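Local coordinates for protein putative carbonic anhydrase (Streptococcus mutans, PDB 3LAS) that probably catalyses the reversible interconversion of carbon dioxide and hydrogencarbonate as a zinc-dependent carbonic anhydrase of the beta class, at residues P29-A34 and G54-L59; G63-D68 and L122-I127. All coordinates share one frame; numbering follows the deposited sequence.

Overall arrangement
Contact 1 and contact 2 lie on opposite sides of the chain's centre, their centres about 21 Å apart, and follow one another along the chain: strand 56-61, which pairs in contact 1, runs on into the loop that opens contact 2. Contact 1 is largely buried and built on the sheet, with parallel backbone bonding, a doubly gripped carbonyl and a proline over a histidine ring. Contact 2 is only partly buried and joins two loops near the zinc; one arginine side chain supplies its polar link, alongside leucine, threonine and phenylalanine packing. Helix 68-80 connects them, covering side chains of contact 1 and being capped from contact 2. Both touch the second subunit.

Contact 1 (P29-A34 and G54-L59); sequences PKTRVA and GDAHIL
A type I turn from Pro29 to Arg32 leads into the strand beginning at Val33, which runs parallel to the segment 54-59. Ala34 pairs with His57, their CA atoms 4.5 Å apart, and His57 N bonds to Val33 O at 3.0 Å, lying in the plane of that carbonyl. The turn itself is stitched to the start of the partner: Lys30 N reaches Gly54 O almost straight, at 3.0 Å and 169°, and Thr31 N bonds to Asp55 O. That same oxygen takes a second bond from Thr31 OG1, 2.7 Å from Asp55 O and coming from above the carbonyl plane, so two donors of one residue grip it. Chi1 of 68° sets OG1 between the backbone N and carbonyl carbon of Thr31, and CG2 then rests against Asp55 CB. The two segments belong to the beta-alpha-beta unit of strand 33-38, helix 45-49 and strand 56-61 in the parallel part of the beta-carbonic anhydrase sheet. On the face carrying Ala34 and His57, Pro29 lays its CG over the centre of the imidazole, 3.3 Å from the His57 ring centroid, a CH-pi contact only 6° off the normal. His57 ND1 bonds to Ser77 OG of helix 68-80, which should help fix the ring's rotation, and Leu59 CD1 touches Ala34 CB under the same helix. Outside, extended Lys30 runs alongside Asp55; a water accepts from Lys30 NZ and donates to Asp55 OD1, while Asp55 OD2 takes the N-H of Ala52.

Contact 2 (G63-D68 and L122-I127); sequences GGRVTD and LPFTDI
Close to the zinc site of this beta-class carbonic anhydrase, the loop that follows strand 56-61 meets the one that leads into helix 127-140. The nearest atoms of Gly63 come within about 4 Å of the zinc ion, which Cys38, His91 and Cys94 coordinate. Arg65 has the largest share of the contact, closely followed by Leu122. Its side chain starts with CG anti to the carbonyl carbon, and the bends at chi2 and chi3 bring NH1 to the Leu122 carbonyl. There NH1 donates to Leu122 O at 2.9 Å. The acceptor sits in the guanidinium plane, but the bond is bent (139°), and NH1 approaches from well above the plane of the Leu122 carbonyl. The other two nitrogens are engaged on helix 127-140, NE in a salt bridge with Asp134 and NH2 in one with Glu133; the three nitrogens thus tie the buried group to both loop and helix, and the two carboxylates probably stabilise its positive charge. Phe124 adds its CD2 edge over one face of the guanidinium, 3.8 Å from Arg65 NH1, with the planes almost perpendicular at 89°. The same side of the ring brings CE2 to 4.0 Å from Gly63 O. The positive phi of Gly63 by itself favours glycine. Thr67 is the N-cap of helix 68-80: its OG1 receives the N-H of Val70 and also hydrogen-bonds to Asp69 of the second subunit. Its other branch turns to Leu122, obliquely across whose side chain it lies, and Leu122 CD1 touches both Arg65 CB, at 3.8 Å, and Thr67 CG2, at 3.5 Å.

Contact 1 (P29-A34 and G54-L59)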
ATOM      1  N   PRO A  29      10.827   8.170   7.897  1.00  9.10           N
ATOM      2  CA  PRO A  29      11.667   7.526   6.887  1.00  9.24           C
ATOM      3  C   PRO A  29      12.924   8.295   6.580  1.00 10.18           C
ATOM      4  O   PRO A  29      12.862   9.511   6.407  1.00 10.43           O
ATOM      5  CB  PRO A  29      10.718   7.460   5.658  1.00 11.21           C
ATOM      6  CG  PRO A  29       9.315   7.390   6.264  1.00 10.75           C
ATOM      7  CD  PRO A  29       9.453   8.373   7.429  1.00  9.48           C
ATOM      8  N   LYS A  30      14.036   7.605   6.394  1.00  9.74           N
ATOM      9  CA  LYS A  30      15.331   8.284   6.203  1.00 11.08           C
ATOM     10  C   LYS A  30      15.377   9.155   4.964  1.00 10.77           C
ATOM     11  O   LYS A  30      16.009  10.274   4.966  1.00 12.94           O
ATOM     12  CB  LYS A  30      16.407   7.199   6.062  1.00 12.71           C
ATOM     13  CG  LYS A  30      17.784   7.759   6.049  1.00 12.73           C
ATOM     14  CD  LYS A  30      18.799   6.632   6.205  1.00 17.64           C
ATOM     15  CE  LYS A  30      20.168   7.148   5.959  1.00 21.24           C
ATOM     16  NZ  LYS A  30      20.959   5.913   5.838  1.00 29.29           N
ATOM     17  N   THR A  31      14.768   8.694   3.896  1.00  9.48           N
ATOM     18  CA  THR A  31      14.879   9.445   2.638  1.00 10.45           C
ATOM     19  C   THR A  31      13.887  10.562   2.503  1.00 10.28           C
ATOM     20  O   THR A  31      13.928  11.324   1.514  1.00 11.55           O
ATOM     21  CB  THR A  31      14.722   8.560   1.364  1.00 10.81           C
ATOM     22  OG1 THR A  31      13.364   8.109   1.323  1.00 10.48           O
ATOM     23  CG2 THR A  31      15.685   7.332   1.401  1.00 14.09           C
ATOM     24  N   ARG A  32      12.911  10.638   3.420  1.00  9.45           N
ATOM     25  CA  ARG A  32      11.829  11.664   3.323  1.00  9.93           C
ATOM     26  C   ARG A  32      10.988  11.485   2.096  1.00  9.03           C
ATOM     27  O   ARG A  32      10.303  12.402   1.645  1.00  9.61           O
ATOM     28  CB  ARG A  32      12.302  13.094   3.481  1.00 11.91           C
ATOM     29  CG  ARG A  32      13.111  13.292   4.812  1.00 14.45           C
ATOM     30  CD  ARG A  32      13.241  14.752   5.017  1.00 19.08           C
ATOM     31  NE  ARG A  32      14.125  15.271   6.027  1.00 33.86           N
ATOM     32  CZ  ARG A  32      15.444  15.252   6.004  1.00 36.29           C
ATOM     33  NH1 ARG A  32      16.107  14.524   5.078  1.00 36.20           N
ATOM     34  NH2 ARG A  32      16.051  15.939   6.996  1.00 19.66           N
ATOM     35  N   VAL A  33      10.887  10.247   1.576  1.00  8.32           N
ATOM     36  CA  VAL A  33      10.063   9.961   0.400  1.00  7.20           C
ATOM     37  C   VAL A  33       8.898   9.068   0.778  1.00  7.54           C
ATOM     38  O   VAL A  33       9.052   8.126   1.602  1.00  8.65           O
ATOM     39  CB  VAL A  33      10.896   9.256  -0.708  1.00  8.88           C
ATOM     40  CG1 VAL A  33       9.983   8.939  -1.913  1.00 10.30           C
ATOM     41  CG2 VAL A  33      12.073  10.086  -1.131  1.00  9.08           C
ATOM     42  N   ALA A  34       7.747   9.336   0.183  1.00  8.01           N
ATOM     43  CA  ALA A  34       6.595   8.426   0.147  1.00  7.21           C
ATOM     44  C   ALA A  34       6.359   8.009  -1.275  1.00  7.64           C
ATOM     45  O   ALA A  34       6.300   8.896  -2.207  1.00  7.90           O
ATOM     46  CB  ALA A  34       5.376   9.101   0.737  1.00  7.42           C
ATOM     47  N   GLY A  54      13.687   1.023   6.449  1.00  9.14           N
ATOM     48  CA  GLY A  54      13.531   2.346   7.011  1.00  9.26           C
ATOM     49  C   GLY A  54      13.654   3.504   6.045  1.00  8.76           C
ATOM     50  O   GLY A  54      13.565   4.656   6.480  1.00  9.80           O
ATOM     51  N   ASP A  55      13.896   3.227   4.767  1.00  9.33           N
ATOM     52  CA  ASP A  55      14.142   4.343   3.834  1.00  8.14           C
ATOM     53  C   ASP A  55      12.952   5.153   3.427  1.00  8.09           C
ATOM     54  O   ASP A  55      13.057   6.399   3.386  1.00  8.89           O
ATOM     55  CB  ASP A  55      14.840   3.862   2.543  1.00  9.53           C
ATOM     56  CG  ASP A  55      16.340   3.740   2.659  1.00 10.01           C
ATOM     57  OD1 ASP A  55      16.906   4.117   3.708  1.00 11.60           O
ATOM     58  OD2 ASP A  55      16.944   3.305   1.664  1.00 11.54           O
ATOM     59  N   ALA A  56      11.823   4.543   3.073  1.00  8.54           N
ATOM     60  CA  ALA A  56      10.718   5.309   2.457  1.00  7.51           C
ATOM     61  C   ALA A  56       9.376   4.715   2.838  1.00  7.80           C
ATOM     62  O   ALA A  56       9.232   3.465   2.986  1.00  8.37           O
ATOM     63  CB  ALA A  56      10.860   5.215   0.946  1.00  9.79           C
ATOM     64  N   HIS A  57       8.356   5.557   2.957  1.00  7.54           N
ATOM     65  CA  HIS A  57       7.008   5.061   3.062  1.00  7.19           C
ATOM     66  C   HIS A  57       6.521   4.496   1.727  1.00  7.67           C
ATOM     67  O   HIS A  57       6.886   5.019   0.648  1.00  7.84           O
ATOM     68  CB  HIS A  57       6.020   6.209   3.482  1.00  7.37           C
ATOM     69  CG  HIS A  57       6.078   6.481   4.938  1.00  7.09           C
ATOM     70  ND1 HIS A  57       5.940   7.739   5.496  1.00  7.64           N
ATOM     71  CD2 HIS A  57       6.288   5.625   5.969  1.00  8.04           C
ATOM     72  CE1 HIS A  57       5.960   7.635   6.819  1.00  8.94           C
ATOM     73  NE2 HIS A  57       6.233   6.355   7.138  1.00  9.10           N
ATOM     74  N   ILE A  58       5.761   3.419   1.838  1.00  6.90           N
ATOM     75  CA  ILE A  58       5.270   2.706   0.610  1.00  7.52           C
ATOM     76  C   ILE A  58       3.783   2.567   0.759  1.00  6.59           C
ATOM     77  O   ILE A  58       3.301   1.878   1.659  1.00  7.84           O
ATOM     78  CB  ILE A  58       5.934   1.335   0.414  1.00  7.12           C
ATOM     79  CG1 ILE A  58       7.481   1.524   0.388  1.00  8.16           C
ATOM     80  CG2 ILE A  58       5.447   0.691  -0.864  1.00  8.43           C
ATOM     81  CD1 ILE A  58       8.232   0.165   0.536  1.00 11.12           C
ATOM     82  N   LEU A  59       3.039   3.323  -0.053  1.00  6.60           N
ATOM     83  CA  LEU A  59       1.565   3.313  -0.119  1.00  6.10           C
ATOM     84  C   LEU A  59       1.174   2.514  -1.325  1.00  6.64           C
ATOM     85  O   LEU A  59       1.736   2.712  -2.414  1.00  6.64           O
ATOM     86  CB  LEU A  59       0.956   4.707  -0.213  1.00  6.43           C
ATOM     87  CG  LEU A  59       1.118   5.607   1.016  1.00  5.88           C
ATOM     88  CD1 LEU A  59       2.555   6.096   1.221  1.00  9.02           C
ATOM     89  CD2 LEU A  59       0.288   6.853   0.805  1.00 10.30           C
TER
HETATM   90  O   HOH W   1      19.557   4.541   3.213  1.00 23.04           O

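Contact 2 (G63-D68 and L122-I127)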
ATOM      1  N   GLY A  63      -4.046  -0.068  -8.669  1.00  7.03           N
ATOM      2  CA  GLY A  63      -3.655   0.860  -9.734  1.00  7.55           C
ATOM      3  C   GLY A  63      -2.692   1.942  -9.293  1.00  7.26           C
ATOM      4  O   GLY A  63      -2.143   2.661 -10.142  1.00  7.87           O
ATOM      5  N   GLY A  64      -2.379   2.120  -8.004  1.00  8.14           N
ATOM      6  CA  GLY A  64      -1.533   3.236  -7.568  1.00  7.67           C
ATOM      7  C   GLY A  64      -2.292   4.538  -7.751  1.00  7.60           C
ATOM      8  O   GLY A  64      -1.657   5.584  -8.064  1.00  8.96           O
ATOM      9  N   ARG A  65      -3.609   4.577  -7.569  1.00  7.82           N
ATOM     10  CA  ARG A  65      -4.421   5.779  -7.850  1.00  7.65           C
ATOM     11  C   ARG A  65      -4.511   6.705  -6.674  1.00  9.37           C
ATOM     12  O   ARG A  65      -4.501   6.257  -5.505  1.00 10.72           O
ATOM     13  CB  ARG A  65      -5.828   5.379  -8.179  1.00  8.39           C
ATOM     14  CG  ARG A  65      -5.940   4.326  -9.350  1.00  9.62           C
ATOM     15  CD  ARG A  65      -5.071   4.622 -10.564  1.00 10.64           C
ATOM     16  NE  ARG A  65      -5.072   6.004 -11.102  1.00 11.19           N
ATOM     17  CZ  ARG A  65      -5.960   6.427 -11.990  1.00 11.51           C
ATOM     18  NH1 ARG A  65      -6.955   5.657 -12.396  1.00 13.73           N
ATOM     19  NH2 ARG A  65      -5.738   7.643 -12.418  1.00 12.89           N
ATOM     20  N   VAL A  66      -4.563   7.992  -6.858  1.00  8.60           N
ATOM     21  CA  VAL A  66      -4.692   8.911  -5.744  1.00  9.70           C
ATOM     22  C   VAL A  66      -6.152   8.971  -5.384  1.00  9.88           C
ATOM     23  O   VAL A  66      -7.091   9.110  -6.246  1.00 12.86           O
ATOM     24  CB  VAL A  66      -4.093  10.286  -6.136  1.00 10.60           C
ATOM     25  CG1 VAL A  66      -4.589  11.355  -5.143  1.00 12.83           C
ATOM     26  CG2 VAL A  66      -2.562  10.154  -6.181  1.00 11.59           C
ATOM     27  N   THR A  67      -6.434   8.714  -4.122  1.00  9.21           N
ATOM     28  CA  THR A  67      -7.765   8.650  -3.461  1.00  8.36           C
ATOM     29  C   THR A  67      -7.740   9.477  -2.188  1.00  8.66           C
ATOM     30  O   THR A  67      -6.658   9.896  -1.763  1.00  9.33           O
ATOM     31  CB  THR A  67      -8.118   7.186  -3.096  1.00  8.45           C
ATOM     32  OG1 THR A  67      -7.151   6.784  -2.083  1.00 10.26           O
ATOM     33  CG2 THR A  67      -8.003   6.250  -4.371  1.00 10.61           C
ATOM     34  N   ASP A  68      -8.878   9.604  -1.546  1.00  9.56           N
ATOM     35  CA  ASP A  68      -8.920  10.236  -0.229  1.00 10.45           C
ATOM     36  C   ASP A  68      -8.042   9.510   0.773  1.00  9.21           C
ATOM     37  O   ASP A  68      -7.419  10.177   1.606  1.00  8.92           O
ATOM     38  CB  ASP A  68     -10.357  10.332   0.325  1.00 11.27           C
ATOM     39  CG  ASP A  68     -11.227  11.346  -0.430  1.00 18.05           C
ATOM     40  OD1 ASP A  68     -10.756  12.175  -1.173  1.00 24.30           O
ATOM     41  OD2 ASP A  68     -12.462  11.279  -0.170  1.00 25.40           O
ATOM     42  N   LEU A 122     -11.788   3.305 -10.558  1.00  9.30           N
ATOM     43  CA  LEU A 122     -10.561   3.988 -10.960  1.00  9.51           C
ATOM     44  C   LEU A 122      -9.719   3.235 -11.994  1.00  9.32           C
ATOM     45  O   LEU A 122      -8.496   3.200 -11.927  1.00  9.97           O
ATOM     46  CB  LEU A 122      -9.685   4.483  -9.795  1.00  9.53           C
ATOM     47  CG  LEU A 122     -10.393   5.245  -8.721  1.00  8.52           C
ATOM     48  CD1 LEU A 122      -9.532   5.520  -7.487  1.00 10.15           C
ATOM     49  CD2 LEU A 122     -10.994   6.544  -9.261  1.00 12.27           C
ATOM     50  N   PRO A 123     -10.327   2.614 -13.042  1.00 10.40           N
ATOM     51  CA  PRO A 123      -9.550   2.016 -14.118  1.00 10.22           C
ATOM     52  C   PRO A 123      -8.828   3.062 -14.951  1.00 11.21           C
ATOM     53  O   PRO A 123      -9.160   4.277 -14.831  1.00 13.35           O
ATOM     54  CB  PRO A 123     -10.645   1.260 -14.978  1.00 11.61           C
ATOM     55  CG  PRO A 123     -11.852   2.185 -14.835  1.00 11.14           C
ATOM     56  CD  PRO A 123     -11.786   2.643 -13.337  1.00 10.23           C
ATOM     57  N   PHE A 124      -7.938   2.572 -15.782  1.00 10.80           N
ATOM     58  CA  PHE A 124      -7.324   3.503 -16.765  1.00 10.46           C
ATOM     59  C   PHE A 124      -6.938   2.664 -17.965  1.00 14.93           C
ATOM     60  O   PHE A 124      -6.718   1.393 -17.925  1.00 17.03           O
ATOM     61  CB  PHE A 124      -6.093   4.259 -16.129  1.00 10.86           C
ATOM     62  CG  PHE A 124      -4.940   3.381 -15.684  1.00 10.43           C
ATOM     63  CD1 PHE A 124      -4.084   2.821 -16.602  1.00 11.78           C
ATOM     64  CD2 PHE A 124      -4.690   3.231 -14.347  1.00 10.88           C
ATOM     65  CE1 PHE A 124      -2.964   2.066 -16.168  1.00 12.93           C
ATOM     66  CE2 PHE A 124      -3.555   2.487 -13.891  1.00 11.34           C
ATOM     67  CZ  PHE A 124      -2.751   1.908 -14.788  1.00 13.09           C
ATOM     68  N   THR A 125      -6.642   3.394 -19.048  1.00 17.86           N
ATOM     69  CA  THR A 125      -6.160   2.731 -20.255  1.00 20.93           C
ATOM     70  C   THR A 125      -4.764   3.150 -20.697  1.00 20.88           C
ATOM     71  O   THR A 125      -3.978   2.363 -21.269  1.00 25.12           O
ATOM     72  CB  THR A 125      -7.111   2.990 -21.511  1.00 22.77           C
ATOM     73  OG1 THR A 125      -7.554   4.347 -21.567  1.00 26.57           O
ATOM     74  CG2 THR A 125      -8.308   2.034 -21.337  1.00 27.97           C
ATOM     75  N   ASP A 126      -4.408   4.396 -20.442  1.00 14.60           N
ATOM     76  CA  ASP A 126      -3.133   4.962 -20.911  1.00 13.00           C
ATOM     77  C   ASP A 126      -2.315   5.191 -19.671  1.00 10.78           C
ATOM     78  O   ASP A 126      -2.689   5.977 -18.796  1.00 11.07           O
ATOM     79  CB  ASP A 126      -3.480   6.253 -21.619  1.00 12.07           C
ATOM     80  CG  ASP A 126      -2.282   6.993 -22.185  1.00 13.36           C
ATOM     81  OD1 ASP A 126      -1.256   7.105 -21.563  1.00 13.30           O
ATOM     82  OD2 ASP A 126      -2.430   7.563 -23.324  1.00 13.44           O
ATOM     83  N   ILE A 127      -1.271   4.411 -19.536  1.00 10.81           N
ATOM     84  CA  ILE A 127      -0.507   4.422 -18.279  1.00  9.99           C
ATOM     85  C   ILE A 127       0.062   5.791 -17.988  1.00 10.20           C
ATOM     86  O   ILE A 127       0.017   6.304 -16.860  1.00  9.28           O
ATOM     87  CB  ILE A 127       0.592   3.365 -18.188  1.00 10.17           C
ATOM     88  CG1 ILE A 127       0.083   1.965 -18.530  1.00 15.59           C
ATOM     89  CG2 ILE A 127       1.112   3.293 -16.798  1.00 12.85           C
ATOM     90  CD1 ILE A 127       1.397   1.001 -18.763  1.00 17.63           C
TER